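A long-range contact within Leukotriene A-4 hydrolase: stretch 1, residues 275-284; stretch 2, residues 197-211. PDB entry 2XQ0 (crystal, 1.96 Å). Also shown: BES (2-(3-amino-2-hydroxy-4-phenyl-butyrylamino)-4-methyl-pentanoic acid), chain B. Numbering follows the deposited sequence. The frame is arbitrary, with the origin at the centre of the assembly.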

# COMPACT_ATOMS: atom_id res chain seq x y z
N GLY A 275 0.22 3.51 -3.89
CA GLY A 275 -0.38 2.66 -4.90
C GLY A 275 -1.28 1.62 -4.28
O GLY A 275 -1.23 1.42 -3.08
N MET A 276 -2.11 0.97 -5.10
CA MET A 276 -2.97 -0.11 -4.62
C MET A 276 -3.02 -1.10 -5.76
O MET A 276 -3.32 -0.72 -6.89
CB MET A 276 -4.38 0.38 -4.30
CG MET A 276 -5.35 -0.74 -3.91
SD MET A 276 -4.81 -1.72 -2.47
CE MET A 276 -5.56 -3.31 -2.83
N GLU A 277 -2.72 -2.35 -5.43
CA GLU A 277 -2.54 -3.41 -6.41
C GLU A 277 -3.83 -4.08 -6.90
O GLU A 277 -3.87 -5.30 -7.02
CB GLU A 277 -1.65 -4.49 -5.77
CG GLU A 277 -2.31 -5.29 -4.61
CD GLU A 277 -2.09 -4.70 -3.19
OE1 GLU A 277 -1.76 -3.50 -3.06
OE2 GLU A 277 -2.24 -5.45 -2.20
N SER A 278 -4.88 -3.32 -7.19
CA SER A 278 -6.07 -3.92 -7.75
C SER A 278 -5.70 -4.64 -9.02
O SER A 278 -5.05 -4.05 -9.88
CB SER A 278 -7.14 -2.88 -8.08
OG SER A 278 -7.68 -2.37 -6.89
N PRO A 279 -6.10 -5.91 -9.15
CA PRO A 279 -5.81 -6.70 -10.35
C PRO A 279 -6.29 -6.07 -11.64
O PRO A 279 -7.45 -5.69 -11.74
CB PRO A 279 -6.58 -8.01 -10.11
CG PRO A 279 -6.72 -8.09 -8.65
CD PRO A 279 -6.84 -6.69 -8.14
N ASN A 280 -5.40 -5.98 -12.61
CA ASN A 280 -5.68 -5.36 -13.90
C ASN A 280 -5.86 -3.85 -13.85
O ASN A 280 -6.14 -3.23 -14.88
CB ASN A 280 -6.87 -6.02 -14.60
CG ASN A 280 -6.62 -7.47 -14.97
OD1 ASN A 280 -7.31 -8.38 -14.52
ND2 ASN A 280 -5.62 -7.69 -15.81
N MET A 281 -5.70 -3.23 -12.68
CA MET A 281 -5.74 -1.77 -12.63
C MET A 281 -5.08 -1.26 -11.37
O MET A 281 -5.75 -0.95 -10.41
CB MET A 281 -7.19 -1.24 -12.71
CG MET A 281 -7.32 0.27 -12.98
SD MET A 281 -6.48 0.89 -14.47
CE MET A 281 -7.38 -0.03 -15.73
N THR A 282 -3.76 -1.18 -11.38
CA THR A 282 -3.02 -0.60 -10.28
C THR A 282 -3.44 0.86 -10.10
O THR A 282 -3.51 1.61 -11.06
CB THR A 282 -1.50 -0.69 -10.59
OG1 THR A 282 -1.08 -2.04 -10.39
CG2 THR A 282 -0.69 0.23 -9.67
N PHE A 283 -3.74 1.26 -8.86
CA PHE A 283 -4.06 2.64 -8.57
C PHE A 283 -2.77 3.28 -8.14
O PHE A 283 -2.06 2.74 -7.29
CB PHE A 283 -5.09 2.76 -7.44
CG PHE A 283 -6.51 2.52 -7.87
CD1 PHE A 283 -6.82 1.64 -8.88
CD2 PHE A 283 -7.55 3.18 -7.22
CE1 PHE A 283 -8.13 1.42 -9.27
CE2 PHE A 283 -8.87 2.97 -7.59
CZ PHE A 283 -9.16 2.08 -8.62
N ALA A 284 -2.42 4.42 -8.74
CA ALA A 284 -1.15 5.07 -8.43
C ALA A 284 -1.31 6.56 -8.08
O ALA A 284 -2.21 7.23 -8.60
CB ALA A 284 -0.18 4.89 -9.58
N2 BES B . -2.23 -1.89 -0.86
C1 BES B . -1.01 -1.41 -0.23
C6 BES B . -1.30 -0.16 0.59
C7 BES B . -2.25 -0.49 1.72
C8 BES B . -2.02 -1.61 2.51
C12 BES B . -3.36 0.32 1.96
C9 BES B . -2.90 -1.92 3.55
C11 BES B . -4.24 0.00 3.00
C10 BES B . -4.01 -1.11 3.79
C2 BES B . 0.07 -1.12 -1.28
O2 BES B . 0.41 -2.22 -2.12
C3 BES B . 1.29 -0.67 -0.53
O3 BES B . 1.97 -1.46 0.12
N1 BES B . 1.46 0.64 -0.67
C4 BES B . 2.51 1.46 -0.11
C13 BES B . 3.52 1.58 -1.25
C14 BES B . 4.93 1.19 -0.84
C15 BES B . 5.75 0.81 -2.06
C16 BES B . 4.94 0.07 0.20
C5 BES B . 1.90 2.81 0.13
O1 BES B . 2.39 3.55 1.02
O4 BES B . 0.91 3.15 -0.56
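Stretch 2, residues 197-211: EQKVPIPAYLIGIAS

Two segments far apart in sequence can pack closely without pairing as strands, provided that the bends of one match the hollows of the other. The contact between residues 275-284 and 197-211 of leukotriene A-4 hydrolase illustrates this principle, burying 456 Å² counted over both sides. Stretch 1 is a hairpin-like loop. Met-276 and Phe-283 exchange backbone hydrogen bonds, and a type II turn from Ser-278 to Met-281 forms the tip, closed by Met-281 N to Ser-278 O at 3.0 Å. Stretch 2 bends around this tip: it begins as a strand, turns a corner at Val-200, runs on in extended form through Pro-201 and Ile-202, makes a 3-10 segment at 204-206 and leaves as the strand 209-211. No backbone-to-backbone hydrogen bond joins the two stretches, and the closest pair of alpha carbons is Ser-278 CA and Leu-206 CA, 5.0 Å apart.

The principal bump is Pro-279, which has the largest covered area of any residue in the contact. Its ring enters a hollow lined by parts of stretch 2 that the corner and the 3-10 segment bring together: Pro-279 CD lies 3.6 Å from Leu-206 CB, Pro-279 CG lies 3.9 Å from Ile-202 CG2, and Pro-279 CB lies 3.6 Å from Gln-198 NE2. Leu-206 is the answering projection. Its CD2 reaches Met-276 CE at 3.7 Å and Glu-277 CG at 4.0 Å, so that its side chain packs along the chain leading into the turn. Met-276 CE also lies at the edge of the Tyr-205 ring, 4.2 Å from Tyr-205 CD1.

A hollow may also be made by an absent side chain. Gly-208 leaves room for the Ser-278 hydroxyl, whose OG sits 3.7 Å from Gly-208 CA; a beta carbon there would come within 2.6 Å of that oxygen. In this niche Ser-278 OG donates a hydrogen bond to Leu-206 O at 3.1 Å. Beyond the glycine, Phe-283 follows the departing strand, its CZ lying 3.8 Å from Ile-209 N and 4.3 Å from Ala-210 CB.

Polar groups complete the fit. Gln-198 NE2 donates to Asn-280 OD1 at 2.9 Å, while Gln-198 OE1 accepts from Val-200 N at 3.2 Å, tying the side chain to the corner. A water links Gln-198 OE1 and Asn-280 OD1, and another bridges Tyr-205 OH and Glu-277 OE2. The other carboxylate oxygen, Glu-277 OE1, accepts a 2.8 Å hydrogen bond from N2 of the bound BES.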

# COMPACT_ATOMS: atom_id res chain seq x y z
N GLU A 197 -14.74 -8.23 -16.69
CA GLU A 197 -14.69 -9.59 -16.19
C GLU A 197 -13.37 -9.79 -15.45
O GLU A 197 -12.31 -9.36 -15.94
CB GLU A 197 -14.74 -10.54 -17.39
CG GLU A 197 -15.14 -11.94 -17.06
CD GLU A 197 -15.41 -12.74 -18.31
OE1 GLU A 197 -14.77 -12.46 -19.35
OE2 GLU A 197 -16.28 -13.65 -18.24
N GLN A 198 -13.41 -10.41 -14.27
CA GLN A 198 -12.19 -10.79 -13.57
C GLN A 198 -12.23 -12.30 -13.49
O GLN A 198 -12.96 -12.86 -12.68
CB GLN A 198 -12.11 -10.18 -12.16
CG GLN A 198 -10.82 -10.58 -11.40
CD GLN A 198 -9.58 -10.41 -12.28
OE1 GLN A 198 -9.08 -11.38 -12.86
NE2 GLN A 198 -9.09 -9.18 -12.40
N LYS A 199 -11.49 -12.97 -14.37
CA LYS A 199 -11.61 -14.43 -14.48
C LYS A 199 -10.70 -15.19 -13.50
O LYS A 199 -10.85 -16.40 -13.34
CB LYS A 199 -11.40 -14.90 -15.93
CG LYS A 199 -12.38 -14.28 -16.91
CD LYS A 199 -12.64 -15.16 -18.14
CE LYS A 199 -11.59 -14.96 -19.22
NZ LYS A 199 -12.02 -15.55 -20.52
N VAL A 200 -9.78 -14.49 -12.84
CA VAL A 200 -8.98 -15.08 -11.77
C VAL A 200 -9.67 -14.76 -10.45
O VAL A 200 -10.03 -13.61 -10.24
CB VAL A 200 -7.56 -14.44 -11.72
CG1 VAL A 200 -6.76 -14.98 -10.54
CG2 VAL A 200 -6.83 -14.64 -13.03
N PRO A 201 -9.91 -15.77 -9.58
CA PRO A 201 -10.66 -15.46 -8.35
C PRO A 201 -9.92 -14.45 -7.48
O PRO A 201 -8.69 -14.56 -7.34
CB PRO A 201 -10.75 -16.82 -7.62
CG PRO A 201 -10.45 -17.85 -8.64
CD PRO A 201 -9.61 -17.21 -9.72
N ILE A 202 -10.64 -13.49 -6.91
CA ILE A 202 -10.01 -12.47 -6.06
C ILE A 202 -10.81 -12.21 -4.76
O ILE A 202 -12.01 -12.46 -4.72
CB ILE A 202 -9.76 -11.14 -6.83
CG1 ILE A 202 -11.07 -10.53 -7.41
CG2 ILE A 202 -8.72 -11.35 -7.95
CD1 ILE A 202 -10.93 -9.03 -7.78
N PRO A 203 -10.12 -11.76 -3.69
CA PRO A 203 -10.79 -11.31 -2.46
C PRO A 203 -11.47 -9.95 -2.70
O PRO A 203 -11.06 -9.19 -3.59
CB PRO A 203 -9.63 -11.16 -1.46
CG PRO A 203 -8.43 -10.89 -2.30
CD PRO A 203 -8.65 -11.63 -3.61
N ALA A 204 -12.50 -9.65 -1.92
CA ALA A 204 -13.23 -8.39 -2.07
C ALA A 204 -12.34 -7.16 -1.92
O ALA A 204 -12.62 -6.11 -2.51
CB ALA A 204 -14.41 -8.32 -1.08
N TYR A 205 -11.28 -7.26 -1.11
CA TYR A 205 -10.51 -6.06 -0.78
C TYR A 205 -9.72 -5.58 -2.01
O TYR A 205 -9.26 -4.46 -2.04
CB TYR A 205 -9.60 -6.27 0.43
CG TYR A 205 -8.32 -7.03 0.14
CD1 TYR A 205 -7.23 -6.39 -0.44
CD2 TYR A 205 -8.21 -8.37 0.45
CE1 TYR A 205 -6.07 -7.07 -0.70
CE2 TYR A 205 -7.05 -9.07 0.19
CZ TYR A 205 -5.98 -8.41 -0.39
OH TYR A 205 -4.83 -9.10 -0.65
N LEU A 206 -9.60 -6.44 -3.02
CA LEU A 206 -8.88 -6.11 -4.26
C LEU A 206 -9.77 -5.44 -5.31
O LEU A 206 -9.29 -4.97 -6.34
CB LEU A 206 -8.24 -7.35 -4.86
CG LEU A 206 -7.03 -7.86 -4.08
CD1 LEU A 206 -6.48 -9.13 -4.71
CD2 LEU A 206 -5.96 -6.79 -4.05
N ILE A 207 -11.08 -5.41 -5.06
CA ILE A 207 -11.97 -4.75 -5.99
C ILE A 207 -11.58 -3.29 -6.07
O ILE A 207 -11.26 -2.66 -5.06
CB ILE A 207 -13.44 -4.89 -5.62
CG1 ILE A 207 -13.90 -6.34 -5.86
CG2 ILE A 207 -14.30 -3.93 -6.44
CD1 ILE A 207 -13.87 -6.72 -7.34
N GLY A 208 -11.56 -2.77 -7.30
CA GLY A 208 -11.23 -1.38 -7.51
C GLY A 208 -12.16 -0.77 -8.53
O GLY A 208 -12.52 -1.42 -9.52
N ILE A 209 -12.58 0.46 -8.27
CA ILE A 209 -13.41 1.18 -9.23
C ILE A 209 -13.04 2.66 -9.22
O ILE A 209 -12.78 3.23 -8.16
CB ILE A 209 -14.92 1.02 -8.92
CG1 ILE A 209 -15.76 1.77 -9.96
CG2 ILE A 209 -15.23 1.57 -7.55
CD1 ILE A 209 -17.23 1.43 -9.89
N ALA A 210 -13.01 3.27 -10.40
CA ALA A 210 -12.88 4.74 -10.47
C ALA A 210 -13.69 5.24 -11.65
O ALA A 210 -13.88 4.53 -12.64
CB ALA A 210 -11.44 5.17 -10.60
N SER A 211 -14.17 6.47 -11.55
CA SER A 211 -14.89 7.05 -12.67
C SER A 211 -14.64 8.52 -12.68
O SER A 211 -14.70 9.19 -11.64
CB SER A 211 -16.37 6.76 -12.58
OG SER A 211 -17.06 7.32 -13.69
O HOH W 1 -7.61 -11.18 -15.17
O HOH W 2 -2.90 -7.97 -2.45